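Local coordinates for hypothetical protein VPA1032 (Vibrio parahaemolyticus, PDB 1ZBP) that is of unknown function but belongs to the ImpE family, some members of which are associated with type VI secretion systems, at residues Q79-F84 with Y155-S160; G45-A50 with H73-A78. All coordinates share one frame; numbering follows the deposited sequence.

Contact 1: residues Q79-F84 with Y155-S160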
loop_
_atom_site.group_PDB
_atom_site.type_symbol
_atom_site.label_atom_id
_atom_site.label_comp_id
_atom_site.label_asym_id
_atom_site.label_seq_id
_atom_site.Cartn_x
_atom_site.Cartn_y
_atom_site.Cartn_z
ATOM N N GLN A 79 5.555 8.101 2.027
ATOM C CA GLN A 79 6.151 9.149 1.224
ATOM C C GLN A 79 7.231 8.517 0.359
ATOM O O GLN A 79 7.350 8.831 -0.825
ATOM C CB GLN A 79 6.755 10.241 2.100
ATOM C CG GLN A 79 7.392 11.342 1.270
ATOM C CD GLN A 79 6.380 12.143 0.477
ATOM O OE1 GLN A 79 5.467 12.752 1.042
ATOM N NE2 GLN A 79 6.540 12.153 -0.841
ATOM N N ALA A 80 8.007 7.610 0.944
ATOM C CA ALA A 80 9.067 6.952 0.178
ATOM C C ALA A 80 8.461 6.163 -0.998
ATOM O O ALA A 80 9.075 6.050 -2.065
ATOM C CB ALA A 80 9.896 6.024 1.083
ATOM N N ARG A 81 7.258 5.626 -0.798
ATOM C CA ARG A 81 6.573 4.864 -1.838
ATOM C C ARG A 81 6.087 5.784 -2.945
ATOM O O ARG A 81 6.200 5.463 -4.128
ATOM C CB ARG A 81 5.394 4.083 -1.237
ATOM C CG ARG A 81 4.396 3.514 -2.238
ATOM C CD ARG A 81 3.356 2.743 -1.459
ATOM N NE ARG A 81 2.360 2.066 -2.273
ATOM C CZ ARG A 81 1.098 2.467 -2.393
ATOM N NH1 ARG A 81 0.678 3.560 -1.760
ATOM N NH2 ARG A 81 0.236 1.743 -3.108
ATOM N N LYS A 82 5.527 6.925 -2.571
ATOM C CA LYS A 82 5.054 7.848 -3.591
ATOM C C LYS A 82 6.264 8.311 -4.388
ATOM O O LYS A 82 6.169 8.575 -5.584
ATOM C CB LYS A 82 4.345 9.049 -2.966
ATOM C CG LYS A 82 3.570 9.875 -3.976
ATOM C CD LYS A 82 2.673 10.907 -3.302
ATOM C CE LYS A 82 3.390 12.224 -3.087
ATOM N NZ LYS A 82 2.457 13.239 -2.523
ATOM N N ASP A 83 7.416 8.394 -3.728
ATOM C CA ASP A 83 8.618 8.814 -4.431
ATOM C C ASP A 83 9.205 7.681 -5.258
ATOM O O ASP A 83 9.695 7.900 -6.368
ATOM C CB ASP A 83 9.659 9.363 -3.453
ATOM C CG ASP A 83 9.205 10.653 -2.794
ATOM O OD1 ASP A 83 8.569 11.469 -3.490
ATOM O OD2 ASP A 83 9.494 10.856 -1.597
ATOM N N PHE A 84 9.146 6.466 -4.729
ATOM C CA PHE A 84 9.670 5.329 -5.462
ATOM C C PHE A 84 9.014 5.208 -6.836
ATOM O O PHE A 84 9.581 4.619 -7.757
ATOM C CB PHE A 84 9.468 4.042 -4.662
ATOM C CG PHE A 84 9.834 2.809 -5.417
ATOM C CD1 PHE A 84 8.862 2.084 -6.093
ATOM C CD2 PHE A 84 11.159 2.403 -5.504
ATOM C CE1 PHE A 84 9.204 0.973 -6.843
ATOM C CE2 PHE A 84 11.514 1.293 -6.252
ATOM C CZ PHE A 84 10.537 0.573 -6.925
ATOM N N TYR A 155 4.983 -8.759 -6.366
ATOM C CA TYR A 155 5.431 -8.117 -5.126
ATOM C C TYR A 155 4.295 -7.587 -4.256
ATOM O O TYR A 155 3.229 -7.251 -4.754
ATOM C CB TYR A 155 6.346 -6.925 -5.438
ATOM C CG TYR A 155 7.715 -7.291 -5.942
ATOM C CD1 TYR A 155 8.809 -7.308 -5.081
ATOM C CD2 TYR A 155 7.923 -7.632 -7.284
ATOM C CE1 TYR A 155 10.068 -7.652 -5.536
ATOM C CE2 TYR A 155 9.185 -7.979 -7.745
ATOM C CZ TYR A 155 10.254 -7.988 -6.867
ATOM O OH TYR A 155 11.510 -8.355 -7.317
ATOM N N ILE A 156 4.519 -7.540 -2.948
ATOM C CA ILE A 156 3.537 -6.954 -2.056
ATOM C C ILE A 156 4.286 -5.778 -1.455
ATOM O O ILE A 156 5.531 -5.713 -1.517
ATOM C CB ILE A 156 3.071 -7.886 -0.908
ATOM C CG1 ILE A 156 4.275 -8.416 -0.130
ATOM C CG2 ILE A 156 2.179 -8.986 -1.448
ATOM C CD1 ILE A 156 3.904 -8.947 1.237
ATOM N N GLU A 157 3.534 -4.841 -0.894
ATOM C CA GLU A 157 4.128 -3.650 -0.296
ATOM C C GLU A 157 3.935 -3.659 1.227
ATOM O O GLU A 157 2.929 -4.147 1.749
ATOM C CB GLU A 157 3.482 -2.397 -0.885
ATOM C CG GLU A 157 3.495 -2.327 -2.418
ATOM C CD GLU A 157 2.972 -0.986 -2.949
ATOM O OE1 GLU A 157 3.776 -0.123 -3.346
ATOM O OE2 GLU A 157 1.744 -0.784 -2.986
ATOM N N LEU A 158 4.908 -3.130 1.948
ATOM C CA LEU A 158 4.811 -3.092 3.394
ATOM C C LEU A 158 5.394 -1.802 3.884
ATOM O O LEU A 158 6.336 -1.288 3.304
ATOM C CB LEU A 158 5.576 -4.265 4.026
ATOM C CG LEU A 158 5.055 -5.694 3.803
ATOM C CD1 LEU A 158 6.129 -6.707 4.186
ATOM C CD2 LEU A 158 3.784 -5.917 4.628
ATOM N N PHE A 159 4.805 -1.267 4.943
ATOM C CA PHE A 159 5.310 -0.060 5.575
ATOM C C PHE A 159 5.794 -0.588 6.929
ATOM O O PHE A 159 4.987 -0.984 7.755
ATOM C CB PHE A 159 4.192 0.970 5.769
ATOM C CG PHE A 159 3.690 1.579 4.488
ATOM C CD1 PHE A 159 4.453 1.526 3.322
ATOM C CD2 PHE A 159 2.486 2.256 4.460
ATOM C CE1 PHE A 159 4.024 2.137 2.152
ATOM C CE2 PHE A 159 2.045 2.873 3.292
ATOM C CZ PHE A 159 2.821 2.814 2.129
ATOM N N SER A 160 7.103 -0.620 7.147
ATOM C CA SER A 160 7.650 -1.122 8.403
ATOM C C SER A 160 7.471 -0.124 9.538
ATOM O O SER A 160 7.256 1.073 9.307
ATOM C CB SER A 160 9.133 -1.430 8.252
ATOM O OG SER A 160 9.866 -0.253 8.026
#
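Arg81, on helix 65-84, meets Glu157 of strand 155-159 in a buried, side-on bidentate salt bridge that ties the last turns of the helix to a strand of a small mixed sheet. The pairing rests on two bonds, one to each carboxylate oxygen. Arg81 NE donates to Glu157 OE1 at 2.8 Å and lies above the carboxylate plane, although the oxygen itself sits in the guanidinium plane. Arg81 NH2 reaches the syn side of Glu157 OE2 at 2.9 Å, in a more bent bond (135° at the hydrogen). The two flat groups are far from coplanar, their planes 58° apart. An extended arginine chain, with CG opposite the backbone N (chi1 166°), carries the guanidinium across to the strand.

Both ends of the pair have further partners: Glu157 OE1 is also hydrogen-bonded to the hydroxyl of Tyr165, Lys241 forms a salt bridge to Glu157 OE2, and Arg81 NH2 bonds to Thr209 O. This network would probably stabilise the carboxylate as an anion.

The helix side turned from the strand is looser: Lys82 is exposed and Gln79 and Asp83 partly so, and Gln79 NE2 makes only weak bonds to the Asp83 carboxylate, 3.3 Å to OD2. None of the three touches the strand segment. Inside, by contrast, the Phe159 ring turns its edge to the aliphatic part of Arg81, CE1 lying 4.1 Å from Arg81 CB and CZ standing 3.6 Å from Arg81 CD.

Contact 2: residues G45-A50 with H73-A78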
loop_
_atom_site.group_PDB
_atom_site.type_symbol
_atom_site.label_atom_id
_atom_site.label_comp_id
_atom_site.label_asym_id
_atom_site.label_seq_id
_atom_site.Cartn_x
_atom_site.Cartn_y
_atom_site.Cartn_z
ATOM N N GLY A 45 -3.529 11.449 0.614
ATOM C CA GLY A 45 -2.169 11.439 0.110
ATOM C C GLY A 45 -1.369 12.689 0.439
ATOM O O GLY A 45 -0.185 12.766 0.125
ATOM N N ASP A 46 -2.006 13.683 1.051
ATOM C CA ASP A 46 -1.289 14.908 1.403
ATOM C C ASP A 46 -0.428 14.580 2.624
ATOM O O ASP A 46 -0.817 14.834 3.768
ATOM C CB ASP A 46 -2.266 16.042 1.738
ATOM C CG ASP A 46 -1.599 17.416 1.713
ATOM O OD1 ASP A 46 -0.368 17.492 1.924
ATOM O OD2 ASP A 46 -2.302 18.428 1.501
ATOM N N PHE A 47 0.744 14.003 2.377
ATOM C CA PHE A 47 1.633 13.618 3.466
ATOM C C PHE A 47 2.290 14.818 4.157
ATOM O O PHE A 47 2.379 14.865 5.389
ATOM C CB PHE A 47 2.705 12.654 2.944
ATOM C CG PHE A 47 2.147 11.477 2.192
ATOM C CD1 PHE A 47 1.211 10.636 2.779
ATOM C CD2 PHE A 47 2.544 11.219 0.888
ATOM C CE1 PHE A 47 0.689 9.556 2.077
ATOM C CE2 PHE A 47 2.026 10.139 0.176
ATOM C CZ PHE A 47 1.097 9.311 0.771
ATOM N N GLU A 48 2.745 15.787 3.371
ATOM C CA GLU A 48 3.403 16.965 3.931
ATOM C C GLU A 48 2.522 17.630 5.000
ATOM O O GLU A 48 3.012 18.022 6.059
ATOM C CB GLU A 48 3.740 17.943 2.801
ATOM C CG GLU A 48 4.589 19.131 3.218
ATOM C CD GLU A 48 5.195 19.859 2.023
ATOM O OE1 GLU A 48 4.438 20.231 1.095
ATOM O OE2 GLU A 48 6.431 20.071 2.012
ATOM N N ARG A 49 1.223 17.726 4.719
ATOM C CA ARG A 49 0.254 18.321 5.638
ATOM C C ARG A 49 0.011 17.400 6.841
ATOM O O ARG A 49 0.061 17.841 7.993
ATOM C CB ARG A 49 -1.065 18.576 4.887
ATOM C CG ARG A 49 -2.177 19.279 5.675
ATOM C CD ARG A 49 -1.794 20.705 6.048
ATOM N NE ARG A 49 -2.936 21.470 6.554
ATOM C CZ ARG A 49 -2.846 22.690 7.078
ATOM N NH1 ARG A 49 -1.663 23.289 7.168
ATOM N NH2 ARG A 49 -3.938 23.315 7.507
ATOM N N ALA A 50 -0.255 16.124 6.569
ATOM C CA ALA A 50 -0.502 15.141 7.625
ATOM C C ALA A 50 0.631 15.156 8.645
ATOM O O ALA A 50 0.406 15.049 9.848
ATOM C CB ALA A 50 -0.641 13.739 7.023
ATOM N N HIS A 73 5.862 7.638 11.198
ATOM C CA HIS A 73 6.600 6.583 10.512
ATOM C C HIS A 73 5.828 6.069 9.291
ATOM O O HIS A 73 6.410 5.864 8.232
ATOM C CB HIS A 73 6.864 5.433 11.481
ATOM C CG HIS A 73 7.764 5.803 12.624
ATOM N ND1 HIS A 73 7.795 5.091 13.804
ATOM C CD2 HIS A 73 8.674 6.793 12.754
ATOM C CE1 HIS A 73 8.689 5.631 14.616
ATOM N NE2 HIS A 73 9.235 6.665 14.002
ATOM N N LEU A 74 4.523 5.869 9.437
ATOM C CA LEU A 74 3.713 5.398 8.322
ATOM C C LEU A 74 3.694 6.428 7.212
ATOM O O LEU A 74 3.794 6.075 6.035
ATOM C CB LEU A 74 2.284 5.095 8.781
ATOM C CG LEU A 74 2.053 3.715 9.417
ATOM C CD1 LEU A 74 1.743 2.697 8.339
ATOM C CD2 LEU A 74 3.280 3.290 10.204
ATOM N N VAL A 75 3.574 7.704 7.585
ATOM C CA VAL A 75 3.552 8.784 6.600
ATOM C C VAL A 75 4.885 8.857 5.866
ATOM O O VAL A 75 4.922 9.154 4.669
ATOM C CB VAL A 75 3.244 10.140 7.264
ATOM C CG1 VAL A 75 3.622 11.285 6.344
ATOM C CG2 VAL A 75 1.762 10.214 7.578
ATOM N N LYS A 76 5.971 8.564 6.578
ATOM C CA LYS A 76 7.302 8.572 5.987
ATOM C C LYS A 76 7.400 7.434 4.968
ATOM O O LYS A 76 7.777 7.658 3.817
ATOM C CB LYS A 76 8.350 8.411 7.088
ATOM C CG LYS A 76 9.795 8.371 6.619
ATOM C CD LYS A 76 10.713 8.181 7.822
ATOM C CE LYS A 76 12.164 7.973 7.438
ATOM N NZ LYS A 76 12.941 7.491 8.620
ATOM N N ALA A 77 7.044 6.221 5.387
ATOM C CA ALA A 77 7.081 5.069 4.484
ATOM C C ALA A 77 6.225 5.345 3.244
ATOM O O ALA A 77 6.657 5.094 2.125
ATOM C CB ALA A 77 6.580 3.816 5.203
ATOM N N ALA A 78 5.025 5.885 3.451
ATOM C CA ALA A 78 4.111 6.189 2.355
ATOM C C ALA A 78 4.683 7.274 1.463
ATOM O O ALA A 78 4.335 7.379 0.273
ATOM C CB ALA A 78 2.765 6.624 2.885
#
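Phe47 lays one face of its ring over the backbone of Ala78, whose carbonyl carbon stands 4.1 Å above the ring plane and is displaced toward the rim. The closest approach is Phe47 CE2 to Ala78 O, 3.6 Å, and Ala78 CB is 3.7 Å from Phe47 CE1. On the ring's other face, Gly45 O sits over the centre, so the ring is held between the turn before its own helix and helix 65-84. Its chi1 of -52°, with CG opposite the carbonyl carbon, aims it there.

One helical turn earlier, Val75 spreads its two methyls over different neighbours: CG1 lies 3.8 Å from Phe47 CB, and CG2 is 4.3 Å from Ala50 CB. The backbones come nearest at Phe47 and Val75, whose CA atoms are 6.1 Å apart. Asp46 caps the N-terminus of helix 47-60 by accepting from Arg49 N at OD1 (3.2 Å). Only Gly45, at a positive phi of 94°, and Asp46 separate this helix from helix 31-44, a tight helix-turn-helix link.

All four touching residues are buried, and the chemistry implies close packing of methyls and an aromatic ring against methyl and peptide groups, without a directed polar bond between the segments.

In the fold
Helix 65-84 serves both contacts, and their centres lie about 11 Å apart. Contact 2 joins it to the neighbouring helix 47-60 within the N-terminal helical region, whereas contact 1 ties its last turns to a strand of the mixed sheet. Both are buried: the centre of contact 1 lies about 7 Å from the centre of the chain, that of contact 2 about 12 Å. The chemistry changes along the helix: methyl and ring packing, partly against backbone, in contact 2, an ion pair beside a ring in contact 1. The two meet directly, since Phe159 CZ lies 3.6 Å from Ala78 CA and Lys82 CD is 3.6 Å from Phe47 CE2. Trp189 bridges them, touching Phe47, Ala78 and Phe159.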